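Lin2118 protein (Listeria innocua, PDB 3OOU) is of unknown function but probably acts as a sequence-specific DNA-binding transcription factor, the chain here being its AraC-type helix-turn-helix domain. Local coordinates at residues A[5-10]-A[40-45]; A[57-62]-A[80-85]; A[67-72]-A[102-107]. One frame throughout, in Å; residues are numbered along the deposited sequence.

Contact 1. Residues A[5-10]-A[40-45]; sequences PIIQNV and QLFQKE
In this AraC-type DNA-binding domain, I6, I7 and V10 of the opening helix 6-17 pack against L41, F42 and E45 of helix 35-46, which probably corresponds to the second helix of a helix-turn-helix motif. The two short helical segments run almost perpendicular, at a signed crossing angle of -93°, with their axes 10.5 Å apart at closest approach. Such a steep crossing lets a single turn of each helix meet the other, and I7 and F42 mark the centre, their CA atoms 6.7 Å apart.

The contact is entirely apolar. In the conformer of I7 described here, one of two modelled, CG1 lies anti to the backbone N (chi1 -167°), and from it CD1 meets the F42 ring. I7 CD1 comes to 3.6 Å from F42 CD1, obliquely to the ring and also near F42 CA, while I7 CG1 meets E45 CB at 4.1 Å. The carboxylate of E45 turns away, leaving only the root of that side chain in the packing. V10 is buried, and its CG1 lies at the edge of the F42 ring, near the ring plane and 4.2 Å from F42 CE1. Elsewhere the same ring packs edge-to-face with Y53, which ties this contact to helix 50-68. I6 also touches Y37 and L38 of helix 35-46. The side chains of I6 and L41 cross at about a right angle, where L41 CD2 sits 4.0 Å from I6 CB and equally close to I6 CG2.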
loop_
_atom_site.group_PDB
_atom_site.type_symbol
_atom_site.label_atom_id
_atom_site.label_comp_id
_atom_site.label_asym_id
_atom_site.label_seq_id
_atom_site.Cartn_x
_atom_site.Cartn_y
_atom_site.Cartn_z
ATOM N N PRO A 5 -18.972 -10.935 -2.650
ATOM C CA PRO A 5 -17.979 -11.204 -3.687
ATOM C C PRO A 5 -16.553 -11.133 -3.139
ATOM O O PRO A 5 -16.266 -10.341 -2.234
ATOM C CB PRO A 5 -18.234 -10.092 -4.709
ATOM C CG PRO A 5 -19.698 -9.832 -4.595
ATOM C CD PRO A 5 -20.030 -10.022 -3.128
ATOM N N ILE A 6 -15.683 -11.985 -3.678
ATOM C CA ILE A 6 -14.282 -12.076 -3.267
ATOM C C ILE A 6 -13.579 -10.712 -3.256
ATOM O O ILE A 6 -12.836 -10.398 -2.321
ATOM C CB ILE A 6 -13.513 -13.055 -4.195
ATOM C CG1 ILE A 6 -14.063 -14.476 -4.037
ATOM C CG2 ILE A 6 -12.008 -13.005 -3.920
ATOM C CD1 ILE A 6 -13.678 -15.434 -5.164
ATOM N N ILE A 7 -13.824 -9.919 -4.298
ATOM C CA ILE A 7 -13.200 -8.606 -4.422
ATOM C C ILE A 7 -13.539 -7.701 -3.223
ATOM O O ILE A 7 -12.674 -6.995 -2.718
ATOM C CB ILE A 7 -13.514 -7.948 -5.802
ATOM C CG1 ILE A 7 -12.607 -6.738 -6.062
ATOM C CG2 ILE A 7 -14.991 -7.603 -5.937
ATOM C CD1 ILE A 7 -11.158 -7.103 -6.254
ATOM N N GLN A 8 -14.786 -7.749 -2.751
ATOM C CA GLN A 8 -15.169 -6.963 -1.577
ATOM C C GLN A 8 -14.390 -7.380 -0.335
ATOM O O GLN A 8 -13.931 -6.530 0.424
ATOM C CB GLN A 8 -16.666 -7.074 -1.309
ATOM C CG GLN A 8 -17.525 -6.400 -2.350
ATOM C CD GLN A 8 -18.998 -6.614 -2.097
ATOM O OE1 GLN A 8 -19.449 -6.616 -0.952
ATOM N NE2 GLN A 8 -19.759 -6.788 -3.168
ATOM N N ASN A 9 -14.242 -8.689 -0.133
ATOM C CA ASN A 9 -13.494 -9.212 1.008
ATOM C C ASN A 9 -12.018 -8.811 1.008
ATOM O O ASN A 9 -11.458 -8.474 2.052
ATOM C CB ASN A 9 -13.638 -10.734 1.096
ATOM C CG ASN A 9 -15.039 -11.163 1.481
ATOM O OD1 ASN A 9 -15.710 -10.497 2.269
ATOM N ND2 ASN A 9 -15.488 -12.286 0.929
ATOM N N VAL A 10 -11.405 -8.838 -0.173
ATOM C CA VAL A 10 -10.021 -8.413 -0.353
ATOM C C VAL A 10 -9.850 -6.921 -0.086
ATOM O O VAL A 10 -8.927 -6.519 0.624
ATOM C CB VAL A 10 -9.513 -8.779 -1.771
ATOM C CG1 VAL A 10 -8.194 -8.076 -2.098
ATOM C CG2 VAL A 10 -9.362 -10.286 -1.889
ATOM N N GLN A 40 -5.849 -11.647 -11.192
ATOM C CA GLN A 40 -6.607 -11.404 -12.426
ATOM C C GLN A 40 -7.956 -10.773 -12.150
ATOM O O GLN A 40 -8.361 -9.835 -12.834
ATOM C CB GLN A 40 -6.803 -12.702 -13.203
ATOM C CG GLN A 40 -5.516 -13.269 -13.739
ATOM C CD GLN A 40 -5.677 -14.676 -14.247
ATOM O OE1 GLN A 40 -6.392 -15.481 -13.654
ATOM N NE2 GLN A 40 -5.006 -14.987 -15.349
ATOM N N LEU A 41 -8.648 -11.300 -11.145
ATOM C CA LEU A 41 -9.935 -10.768 -10.726
ATOM C C LEU A 41 -9.765 -9.325 -10.242
ATOM O O LEU A 41 -10.583 -8.453 -10.563
ATOM C CB LEU A 41 -10.538 -11.653 -9.629
ATOM C CG LEU A 41 -11.865 -11.203 -9.018
ATOM C CD1 LEU A 41 -12.997 -11.242 -10.045
ATOM C CD2 LEU A 41 -12.192 -12.061 -7.807
ATOM N N PHE A 42 -8.681 -9.074 -9.505
ATOM C CA PHE A 42 -8.384 -7.729 -9.034
ATOM C C PHE A 42 -8.150 -6.767 -10.200
ATOM O O PHE A 42 -8.755 -5.686 -10.238
ATOM C CB PHE A 42 -7.209 -7.722 -8.046
ATOM C CG PHE A 42 -7.141 -6.475 -7.213
ATOM C CD1 PHE A 42 -7.652 -6.462 -5.917
ATOM C CD2 PHE A 42 -6.598 -5.307 -7.732
ATOM C CE1 PHE A 42 -7.611 -5.310 -5.147
ATOM C CE2 PHE A 42 -6.550 -4.146 -6.969
ATOM C CZ PHE A 42 -7.053 -4.147 -5.672
ATOM N N GLN A 43 -7.300 -7.174 -11.149
ATOM C CA GLN A 43 -7.029 -6.374 -12.342
ATOM C C GLN A 43 -8.302 -6.081 -13.122
ATOM O O GLN A 43 -8.510 -4.952 -13.585
ATOM C CB GLN A 43 -6.016 -7.068 -13.252
ATOM C CG GLN A 43 -4.573 -6.811 -12.893
ATOM C CD GLN A 43 -3.719 -6.580 -14.124
ATOM O OE1 GLN A 43 -3.728 -5.490 -14.704
ATOM N NE2 GLN A 43 -2.976 -7.601 -14.531
ATOM N N LYS A 44 -9.158 -7.091 -13.257
ATOM C CA LYS A 44 -10.427 -6.943 -13.970
ATOM C C LYS A 44 -11.351 -5.927 -13.305
ATOM O O LYS A 44 -11.874 -5.029 -13.974
ATOM C CB LYS A 44 -11.141 -8.294 -14.098
ATOM C CG LYS A 44 -12.517 -8.203 -14.773
ATOM C CD LYS A 44 -13.206 -9.556 -14.858
ATOM C CE LYS A 44 -12.461 -10.531 -15.765
ATOM N NZ LYS A 44 -12.357 -10.006 -17.151
ATOM N N GLU A 45 -11.548 -6.064 -11.997
ATOM C CA GLU A 45 -12.558 -5.277 -11.283
ATOM C C GLU A 45 -12.078 -3.888 -10.881
ATOM O O GLU A 45 -12.877 -2.946 -10.820
ATOM C CB GLU A 45 -13.075 -6.046 -10.060
ATOM C CG GLU A 45 -13.815 -7.340 -10.414
ATOM C CD GLU A 45 -15.003 -7.110 -11.346
ATOM O OE1 GLU A 45 -15.729 -6.107 -11.161
ATOM O OE2 GLU A 45 -15.212 -7.933 -12.262
#

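Contact 2. Residues A[57-62]-A[80-85]; sequences YRVNYA and SGYTDM
R58, on the long helix 50-68, packs CB, CG and CD against S80 O and against the Y82 ring, which R58 CB meets obliquely, and this packing accounts for much of the contact. S80 O is 3.1 Å from R58 CG, and R58 CB is 3.6 Å from Y82 CE2. V59 CG2 adds a touch at 3.6 Å from Y82 OH. A62 CB packs 3.4 Å from S80 OG, which also lies in the plane of the Y61 ring, at its edge.

The polar ends are satisfied mainly outside the contact. R58 NE donates to F18 O, S80 OG bonds to I76 O, and Y82 OH pairs with N55 ND2. G81 O lies over one face of the R58 guanidinium, 3.3 Å from R58 NH1, at an angle too poor for a hydrogen bond. A cation-pi attraction between R58 and the Y82 ring is long and at most weak.

G81 adopts a positive phi of 100° with two bonds back into the last turn, a Schellman motif ending helix 73-79. The arrangement thus seats on the long helix the turn between helices 73-79 and 85-96, consistent with a helix-turn-helix motif of the AraC family.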
loop_
_atom_site.group_PDB
_atom_site.type_symbol
_atom_site.label_atom_id
_atom_site.label_comp_id
_atom_site.label_asym_id
_atom_site.label_seq_id
_atom_site.Cartn_x
_atom_site.Cartn_y
_atom_site.Cartn_z
ATOM N N TYR A 57 -2.650 3.052 -1.588
ATOM C CA TYR A 57 -3.295 3.014 -0.281
ATOM C C TYR A 57 -2.276 3.306 0.833
ATOM O O TYR A 57 -2.509 4.139 1.711
ATOM C CB TYR A 57 -3.986 1.654 -0.063
ATOM C CG TYR A 57 -4.935 1.641 1.113
ATOM C CD1 TYR A 57 -6.290 1.918 0.940
ATOM C CD2 TYR A 57 -4.476 1.367 2.403
ATOM C CE1 TYR A 57 -7.164 1.920 2.022
ATOM C CE2 TYR A 57 -5.344 1.368 3.492
ATOM C CZ TYR A 57 -6.686 1.640 3.294
ATOM O OH TYR A 57 -7.555 1.653 4.371
ATOM N N ARG A 58 -1.130 2.637 0.760
ATOM C CA ARG A 58 -0.071 2.800 1.747
ATOM C C ARG A 58 0.558 4.183 1.706
ATOM O O ARG A 58 0.831 4.778 2.753
ATOM C CB ARG A 58 0.994 1.733 1.526
ATOM C CG ARG A 58 0.525 0.349 1.944
ATOM C CD ARG A 58 1.539 -0.712 1.571
ATOM N NE ARG A 58 1.304 -1.928 2.348
ATOM C CZ ARG A 58 1.927 -3.085 2.148
ATOM N NH1 ARG A 58 2.816 -3.207 1.163
ATOM N NH2 ARG A 58 1.661 -4.128 2.934
ATOM N N VAL A 59 0.779 4.702 0.498
ATOM C CA VAL A 59 1.365 6.033 0.349
ATOM C C VAL A 59 0.413 7.102 0.888
ATOM O O VAL A 59 0.857 8.072 1.503
ATOM C CB VAL A 59 1.805 6.312 -1.113
ATOM C CG1 VAL A 59 2.132 7.786 -1.319
ATOM C CG2 VAL A 59 3.012 5.453 -1.467
ATOM N N ASN A 60 -0.891 6.910 0.695
ATOM C CA ASN A 60 -1.857 7.864 1.245
ATOM C C ASN A 60 -1.799 7.940 2.763
ATOM O O ASN A 60 -1.934 9.017 3.330
ATOM C CB ASN A 60 -3.274 7.591 0.745
ATOM C CG ASN A 60 -3.497 8.121 -0.660
ATOM O OD1 ASN A 60 -2.749 8.979 -1.139
ATOM N ND2 ASN A 60 -4.513 7.604 -1.331
ATOM N N TYR A 61 -1.568 6.806 3.416
ATOM C CA TYR A 61 -1.342 6.813 4.851
ATOM C C TYR A 61 -0.040 7.537 5.203
ATOM O O TYR A 61 -0.024 8.412 6.072
ATOM C CB TYR A 61 -1.311 5.389 5.411
ATOM C CG TYR A 61 -1.214 5.385 6.915
ATOM C CD1 TYR A 61 -2.355 5.593 7.679
ATOM C CD2 TYR A 61 0.003 5.202 7.570
ATOM C CE1 TYR A 61 -2.314 5.609 9.042
ATOM C CE2 TYR A 61 0.058 5.218 8.975
ATOM C CZ TYR A 61 -1.125 5.422 9.693
ATOM O OH TYR A 61 -1.174 5.451 11.067
ATOM N N ALA A 62 1.043 7.167 4.517
ATOM C CA ALA A 62 2.372 7.709 4.799
ATOM C C ALA A 62 2.390 9.223 4.697
ATOM O O ALA A 62 2.991 9.895 5.537
ATOM C CB ALA A 62 3.409 7.103 3.855
ATOM N N SER A 80 3.626 2.194 7.490
ATOM C CA SER A 80 2.801 2.254 6.287
ATOM C C SER A 80 2.843 0.946 5.496
ATOM O O SER A 80 2.160 0.809 4.483
ATOM C CB SER A 80 3.245 3.420 5.401
ATOM O OG SER A 80 3.251 4.631 6.143
ATOM N N GLY A 81 3.644 -0.009 5.962
ATOM C CA GLY A 81 3.747 -1.311 5.314
ATOM C C GLY A 81 4.951 -1.533 4.415
ATOM O O GLY A 81 4.947 -2.463 3.603
ATOM N N TYR A 82 5.981 -0.697 4.555
ATOM C CA TYR A 82 7.212 -0.841 3.759
ATOM C C TYR A 82 8.393 -1.281 4.597
ATOM O O TYR A 82 8.664 -0.705 5.654
ATOM C CB TYR A 82 7.582 0.470 3.069
ATOM C CG TYR A 82 6.592 0.882 2.018
ATOM C CD1 TYR A 82 6.721 0.445 0.695
ATOM C CD2 TYR A 82 5.504 1.675 2.350
ATOM C CE1 TYR A 82 5.783 0.814 -0.273
ATOM C CE2 TYR A 82 4.577 2.052 1.405
ATOM C CZ TYR A 82 4.709 1.621 0.099
ATOM O OH TYR A 82 3.763 2.014 -0.816
ATOM N N THR A 83 9.110 -2.281 4.097
ATOM C CA THR A 83 10.365 -2.710 4.709
ATOM C C THR A 83 11.557 -2.423 3.795
ATOM O O THR A 83 12.707 -2.436 4.242
ATOM C CB THR A 83 10.340 -4.208 5.065
ATOM O OG1 THR A 83 10.118 -4.978 3.881
ATOM C CG2 THR A 83 9.239 -4.502 6.081
ATOM N N ASP A 84 11.273 -2.193 2.514
ATOM C CA ASP A 84 12.294 -1.891 1.507
ATOM C C ASP A 84 12.249 -0.385 1.255
ATOM O O ASP A 84 11.317 0.123 0.626
ATOM C CB ASP A 84 11.996 -2.701 0.232
ATOM C CG ASP A 84 12.953 -2.400 -0.928
ATOM O OD1 ASP A 84 13.625 -1.345 -0.948
ATOM O OD2 ASP A 84 12.999 -3.239 -1.858
HETATM N N MSE A 85 13.252 0.324 1.767
HETATM C CA MSE A 85 13.248 1.782 1.745
HETATM C C MSE A 85 13.449 2.395 0.352
HETATM O O MSE A 85 12.883 3.448 0.054
HETATM C CB MSE A 85 14.247 2.338 2.759
HETATM C CG MSE A 85 13.823 2.094 4.206
HETATM SE SE MSE A 85 12.018 2.737 4.572
HETATM C CE MSE A 85 12.293 4.614 4.160
#

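Contact 3. Residues A[67-72]-A[102-107]; sequences LQTKDN and RYRKIH
The backbones of L67 and R104 come closest here, with CA atoms 6.1 Å apart, where helix 50-68 has ended, T69 being the first residue to leave it, and the loop 69-72 passes beside the final helix 100-107. R104 spans the gap. Its chain extends from a CG anti to the backbone N and bends at chi3 (-137°), which sets the position of NE, and its guanidinium reaches the carbonyls of the loop.

NH1 and NH2 of R104 approach D71 O end-on and both bond to that one atom, which lies in the guanidinium plane. The bond from R104 NH2 to D71 O, 2.9 Å long, uses a lone pair in the carbonyl plane, with an N-H...O angle of 153°. R104 NH1 reaches D71 O at 3.1 Å, nearly along the C=O axis. R104 NH2 also donates to T69 O at 2.9 Å, from 53° above that carbonyl plane. R104 NE bonds in addition to L66 O, so one guanidinium collects carbonyls from the last turn of the long helix and from the loop beyond it.

In the AraC-type fold this is where the chain leaves the long connecting helix 50-68 for helix 73-79, the probable first helix of a helix-turn-helix motif, and the C-terminal helix covers the join. I76 of that first helix touches T69, D71 and R104. The T69 hydroxyl bonds to E65 O.

The apolar half belongs to L67. L67 CD1 lies 3.9 Å from Y103 CE2, oblique to the ring, and L67 CD2 sits 3.8 Å from H107 CB. The H107 imidazole folds back, its CD2 over the centre of one face of the Y103 ring.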
loop_
_atom_site.group_PDB
_atom_site.type_symbol
_atom_site.label_atom_id
_atom_site.label_comp_id
_atom_site.label_asym_id
_atom_site.label_seq_id
_atom_site.Cartn_x
_atom_site.Cartn_y
_atom_site.Cartn_z
ATOM N N LEU A 67 2.921 14.448 7.967
ATOM C CA LEU A 67 2.510 15.801 8.305
ATOM C C LEU A 67 1.995 15.875 9.731
ATOM O O LEU A 67 2.118 16.911 10.389
ATOM C CB LEU A 67 1.449 16.295 7.323
ATOM C CG LEU A 67 1.806 16.213 5.836
ATOM C CD1 LEU A 67 0.679 16.785 5.003
ATOM C CD2 LEU A 67 3.131 16.931 5.530
ATOM N N GLN A 68 1.424 14.776 10.208
ATOM C CA GLN A 68 0.832 14.757 11.539
ATOM C C GLN A 68 1.855 14.533 12.637
ATOM O O GLN A 68 1.601 14.845 13.796
ATOM C CB GLN A 68 -0.285 13.711 11.631
ATOM C CG GLN A 68 -1.544 14.073 10.854
ATOM C CD GLN A 68 -2.180 15.390 11.288
ATOM O OE1 GLN A 68 -1.976 15.871 12.410
ATOM N NE2 GLN A 68 -2.958 15.982 10.389
ATOM N N THR A 69 3.009 13.983 12.269
ATOM C CA THR A 69 4.053 13.683 13.239
ATOM C C THR A 69 5.388 14.242 12.779
ATOM O O THR A 69 5.564 14.592 11.612
ATOM C CB THR A 69 4.222 12.156 13.464
ATOM O OG1 THR A 69 4.832 11.563 12.310
ATOM C CG2 THR A 69 2.877 11.481 13.744
ATOM N N LYS A 70 6.327 14.319 13.715
ATOM C CA LYS A 70 7.716 14.618 13.394
ATOM C C LYS A 70 8.550 13.356 13.553
ATOM O O LYS A 70 9.779 13.413 13.693
ATOM C CB LYS A 70 8.238 15.747 14.281
ATOM C CG LYS A 70 7.770 17.116 13.828
ATOM C CD LYS A 70 8.133 18.205 14.833
ATOM C CE LYS A 70 8.211 19.573 14.157
ATOM N NZ LYS A 70 6.976 19.927 13.389
ATOM N N ASP A 71 7.867 12.213 13.513
ATOM C CA ASP A 71 8.516 10.923 13.649
ATOM C C ASP A 71 9.434 10.652 12.466
ATOM O O ASP A 71 9.316 11.256 11.398
ATOM C CB ASP A 71 7.479 9.803 13.803
ATOM C CG ASP A 71 6.786 9.827 15.154
ATOM O OD1 ASP A 71 7.302 10.465 16.100
ATOM O OD2 ASP A 71 5.716 9.199 15.278
ATOM N N ASN A 72 10.369 9.742 12.685
ATOM C CA ASN A 72 11.364 9.389 11.698
ATOM C C ASN A 72 10.750 8.784 10.425
ATOM O O ASN A 72 9.806 8.003 10.487
ATOM C CB ASN A 72 12.355 8.439 12.364
ATOM C CG ASN A 72 13.418 7.960 11.433
ATOM O OD1 ASN A 72 14.525 8.482 11.424
ATOM N ND2 ASN A 72 13.096 6.947 10.648
ATOM N N ARG A 102 10.561 16.055 0.650
ATOM C CA ARG A 102 10.083 17.235 -0.079
ATOM C C ARG A 102 8.595 17.489 0.194
ATOM O O ARG A 102 8.179 18.627 0.411
ATOM C CB ARG A 102 10.320 17.070 -1.584
ATOM C CG ARG A 102 10.036 18.308 -2.429
ATOM C CD ARG A 102 11.269 19.199 -2.559
ATOM N NE ARG A 102 10.928 20.525 -3.073
ATOM C CZ ARG A 102 10.610 21.572 -2.312
ATOM N NH1 ARG A 102 10.588 21.463 -0.989
ATOM N NH2 ARG A 102 10.315 22.734 -2.877
ATOM N N TYR A 103 7.801 16.420 0.184
ATOM C CA TYR A 103 6.378 16.502 0.519
ATOM C C TYR A 103 6.192 17.064 1.925
ATOM O O TYR A 103 5.358 17.946 2.147
ATOM C CB TYR A 103 5.735 15.114 0.424
ATOM C CG TYR A 103 4.226 15.119 0.514
ATOM C CD1 TYR A 103 3.449 15.235 -0.634
ATOM C CD2 TYR A 103 3.577 14.996 1.745
ATOM C CE1 TYR A 103 2.064 15.239 -0.569
ATOM C CE2 TYR A 103 2.190 15.013 1.827
ATOM C CZ TYR A 103 1.439 15.128 0.663
ATOM O OH TYR A 103 0.069 15.132 0.724
ATOM N N ARG A 104 6.965 16.532 2.869
ATOM C CA ARG A 104 6.957 16.997 4.246
ATOM C C ARG A 104 7.320 18.480 4.321
ATOM O O ARG A 104 6.699 19.230 5.072
ATOM C CB ARG A 104 7.916 16.164 5.093
ATOM C CG ARG A 104 7.665 16.253 6.583
ATOM C CD ARG A 104 8.552 15.294 7.339
ATOM N NE ARG A 104 7.810 14.615 8.394
ATOM C CZ ARG A 104 8.304 13.680 9.197
ATOM N NH1 ARG A 104 9.569 13.287 9.087
ATOM N NH2 ARG A 104 7.526 13.140 10.121
ATOM N N LYS A 105 8.306 18.893 3.520
ATOM C CA LYS A 105 8.753 20.293 3.475
ATOM C C LYS A 105 7.673 21.245 2.946
ATOM O O LYS A 105 7.418 22.292 3.550
ATOM C CB LYS A 105 10.041 20.423 2.646
ATOM C CG LYS A 105 10.889 21.656 2.968
ATOM C CD LYS A 105 12.180 21.670 2.149
ATOM C CE LYS A 105 13.092 22.840 2.522
ATOM N NZ LYS A 105 13.942 22.565 3.719
ATOM N N ILE A 106 7.052 20.884 1.823
ATOM C CA ILE A 106 6.017 21.711 1.197
ATOM C C ILE A 106 4.782 21.871 2.093
ATOM O O ILE A 106 4.197 22.954 2.158
ATOM C CB ILE A 106 5.573 21.146 -0.191
ATOM C CG1 ILE A 106 6.760 21.073 -1.160
ATOM C CG2 ILE A 106 4.461 22.000 -0.799
ATOM C CD1 ILE A 106 6.507 20.218 -2.397
ATOM N N HIS A 107 4.405 20.799 2.792
ATOM C CA HIS A 107 3.081 20.728 3.418
ATOM C C HIS A 107 3.014 20.759 4.946
ATOM O O HIS A 107 1.934 20.954 5.508
ATOM C CB HIS A 107 2.320 19.501 2.899
ATOM C CG HIS A 107 2.157 19.478 1.413
ATOM N ND1 HIS A 107 1.487 20.466 0.724
ATOM C CD2 HIS A 107 2.578 18.590 0.483
ATOM C CE1 HIS A 107 1.503 20.187 -0.567
ATOM N NE2 HIS A 107 2.155 19.051 -0.739
#

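In the fold
Contacts 2 and 3 both use helix 50-68, one at its middle and one at its C-terminal end; their centres are 14 Å apart and their nearest atoms about 5 Å. Their segments alternate along the chain, so the loops on both sides of helix 73-79 take part, 80-85 against the long helix and 69-72 against helix 100-107. Contact 1 closes before either opens and lies on the other side of the chain's centre from contact 3, with centres 34 Å apart; between contacts 1 and 2 the centres are 22 Å apart. This layout fits an AraC-type domain, in which a long helix joins two helix-turn-helix motifs. A bound molecule, probably from the crystallisation liquor, lies about 6 Å from the H107 side chain.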